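Local atomic coordinates of probable glucarate dehydratase (Mycobacterium smegmatis str. MC2 155, PDB entry 3VDG), a protein that probably dehydrates glucarate, as a metal-dependent member of the enolase superfamily. Residues Ile213-Gly218 and Leu241-Asn246. Numbering follows the deposited sequence.
Sequences IKLKGG and LRLDPN. With NA (sodium ion), chain C; FMT (formic acid), chain B.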
loop_
_atom_site.group_PDB
_atom_site.type_symbol
_atom_site.label_atom_id
_atom_site.label_comp_id
_atom_site.label_asym_id
_atom_site.label_seq_id
_atom_site.Cartn_x
_atom_site.Cartn_y
_atom_site.Cartn_z
ATOM N N ILE A 213 -15.842 -23.992 -1.395
ATOM C CA ILE A 213 -16.259 -24.605 -0.139
ATOM C C ILE A 213 -15.053 -24.775 0.775
ATOM O O ILE A 213 -13.977 -25.211 0.343
ATOM C CB ILE A 213 -16.876 -26.002 -0.380
ATOM C CG1 ILE A 213 -18.079 -25.926 -1.331
ATOM C CG2 ILE A 213 -17.282 -26.637 0.934
ATOM C CD1 ILE A 213 -18.649 -27.293 -1.695
ATOM N N LYS A 214 -15.218 -24.423 2.040
ATOM C CA LYS A 214 -14.130 -24.605 2.978
ATOM C C LYS A 214 -14.611 -25.476 4.128
ATOM O O LYS A 214 -15.720 -25.289 4.602
ATOM C CB LYS A 214 -13.707 -23.245 3.545
ATOM C CG LYS A 214 -12.780 -23.360 4.757
ATOM C CD LYS A 214 -12.379 -21.987 5.295
ATOM C CE LYS A 214 -11.376 -22.116 6.430
ATOM N NZ LYS A 214 -10.829 -20.793 6.834
ATOM N N LEU A 215 -13.764 -26.397 4.597
ATOM C CA LEU A 215 -14.093 -27.207 5.779
ATOM C C LEU A 215 -13.173 -26.863 6.966
ATOM O O LEU A 215 -11.935 -26.882 6.843
ATOM C CB LEU A 215 -13.987 -28.715 5.460
ATOM C CG LEU A 215 -14.224 -29.698 6.621
ATOM C CD1 LEU A 215 -15.649 -29.578 7.127
ATOM C CD2 LEU A 215 -13.915 -31.143 6.224
ATOM N N LYS A 216 -13.779 -26.551 8.105
ATOM C CA LYS A 216 -13.039 -26.358 9.349
ATOM C C LYS A 216 -12.732 -27.757 9.904
ATOM O O LYS A 216 -13.649 -28.493 10.288
ATOM C CB LYS A 216 -13.877 -25.574 10.363
ATOM C CG LYS A 216 -13.165 -25.359 11.709
ATOM C CD LYS A 216 -12.525 -23.979 11.796
ATOM C CE LYS A 216 -11.485 -23.740 10.706
ATOM N NZ LYS A 216 -10.844 -22.395 10.876
ATOM N N GLY A 217 -11.457 -28.121 9.888
ATOM C CA GLY A 217 -11.012 -29.442 10.338
ATOM C C GLY A 217 -10.261 -29.338 11.657
ATOM O O GLY A 217 -10.459 -28.396 12.423
ATOM N N GLY A 218 -9.387 -30.295 11.929
ATOM C CA GLY A 218 -8.682 -30.333 13.216
ATOM C C GLY A 218 -9.557 -30.882 14.341
ATOM O O GLY A 218 -9.187 -30.817 15.515
ATOM N N LEU A 241 -12.214 -26.410 -3.220
ATOM C CA LEU A 241 -12.303 -26.898 -1.833
ATOM C C LEU A 241 -11.081 -26.473 -1.043
ATOM O O LEU A 241 -9.965 -26.432 -1.564
ATOM C CB LEU A 241 -12.380 -28.442 -1.792
ATOM C CG LEU A 241 -13.548 -29.112 -2.526
ATOM C CD1 LEU A 241 -13.429 -30.622 -2.400
ATOM C CD2 LEU A 241 -14.893 -28.647 -1.987
ATOM N N ARG A 242 -11.286 -26.174 0.233
ATOM C CA ARG A 242 -10.181 -25.821 1.104
ATOM C C ARG A 242 -10.380 -26.528 2.413
ATOM O O ARG A 242 -11.512 -26.771 2.822
ATOM C CB ARG A 242 -10.194 -24.326 1.401
ATOM C CG ARG A 242 -10.202 -23.454 0.171
ATOM C CD ARG A 242 -10.892 -22.160 0.551
ATOM N NE ARG A 242 -10.998 -21.278 -0.593
ATOM C CZ ARG A 242 -11.494 -20.055 -0.541
ATOM N NH1 ARG A 242 -11.950 -19.558 0.611
ATOM N NH2 ARG A 242 -11.537 -19.335 -1.646
ATOM N N LEU A 243 -9.280 -26.843 3.078
ATOM C CA LEU A 243 -9.353 -27.510 4.370
ATOM C C LEU A 243 -8.462 -26.732 5.336
ATOM O O LEU A 243 -7.369 -26.305 4.969
ATOM C CB LEU A 243 -8.854 -28.956 4.229
ATOM C CG LEU A 243 -8.714 -29.832 5.481
ATOM C CD1 LEU A 243 -10.053 -29.972 6.192
ATOM C CD2 LEU A 243 -8.159 -31.205 5.076
ATOM N N ASP A 244 -8.934 -26.555 6.567
ATOM C CA ASP A 244 -8.237 -25.734 7.549
ATOM C C ASP A 244 -8.333 -26.368 8.927
ATOM O O ASP A 244 -9.361 -26.253 9.596
ATOM C CB ASP A 244 -8.886 -24.351 7.575
ATOM C CG ASP A 244 -8.359 -23.470 8.699
ATOM O OD1 ASP A 244 -7.290 -23.770 9.294
ATOM O OD2 ASP A 244 -9.022 -22.457 8.980
ATOM N N PRO A 245 -7.285 -27.078 9.348
ATOM C CA PRO A 245 -7.368 -27.708 10.666
ATOM C C PRO A 245 -6.759 -26.839 11.771
ATOM O O PRO A 245 -6.470 -27.359 12.852
ATOM C CB PRO A 245 -6.499 -28.959 10.490
ATOM C CG PRO A 245 -5.411 -28.473 9.576
ATOM C CD PRO A 245 -6.087 -27.517 8.607
ATOM N N ASN A 246 -6.538 -25.547 11.504
ATOM C CA ASN A 246 -5.998 -24.646 12.543
ATOM C C ASN A 246 -4.762 -25.231 13.240
ATOM O O ASN A 246 -4.679 -25.237 14.465
ATOM C CB ASN A 246 -7.081 -24.314 13.587
ATOM C CG ASN A 246 -8.108 -23.297 13.079
ATOM O OD1 ASN A 246 -9.305 -23.596 12.959
ATOM N ND2 ASN A 246 -7.642 -22.087 12.778
HETATM NA NA NA C . -8.030 -20.326 8.326
HETATM C C FMT B . -9.949 -19.459 12.583
HETATM O O1 FMT B . -9.211 -19.870 11.693
HETATM O O2 FMT B . -9.993 -18.154 12.875
HETATM O O HOH W 1 -9.954 -19.583 9.330
HETATM O O HOH W 2 -10.200 -26.003 13.908
HETATM O O HOH W 3 -6.480 -21.145 9.913
#
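Lys-216 and Asp-244 close the C-terminal ends of two neighbouring parallel strands, 213-216 and 241-244, of the beta/alpha barrel found in the enolase superfamily; helix 222-235 makes the crossover between them. Four backbone hydrogen bonds zip the pair. Arg-242 N gives to Ile-213 O, Leu-215 N to Arg-242 O and Asp-244 N to Leu-215 O, and the run continues past the strand end with Gly-217 N on Asp-244 O at 2.8 Å, the donor well above that carbonyl plane. On the face turned to helix 222-235, Ile-213 lies alongside Leu-241 and Leu-215 alongside Leu-243.

The other face is polar and carries the metal site. Asp-244 OD2 binds the sodium ion at 2.4 Å, with Glu-269, Asn-292 and two waters completing the site, and it also takes a salt bridge from Lys-216 NZ at 2.6 Å, which arrives 56° out of the carboxylate plane. Fully extended, Lys-214 NZ makes a weak bond of 3.3 Å to Asp-244 OD2; its stronger partner is Asp-370, with Glu-269 a further one. A sodium-bound water accepts from Lys-214 NZ at 2.9 Å. Arg-242 pairs with Glu-266 and Asp-370 and gives to Ala-368 O. Asp-244 OD1 is occupied too, by Asn-246 N in an Asx turn and by a metal-bound water.

Lys-216 instead bends at chi2 (98°) and again at chi3, bringing NZ to Asn-246 OD1 at 2.9 Å; Tyr-172 OH is another partner. A further water, not bound to the metal, gives to both that OD1 and Gly-217 O. The Asn-246 amide is used at both ends: a bound formate, probably from the crystallisation liquor and also bonded by His-343, takes an almost straight bond, 171° at the hydrogen, from Asn-246 ND2 to its O1, 2.9 Å away.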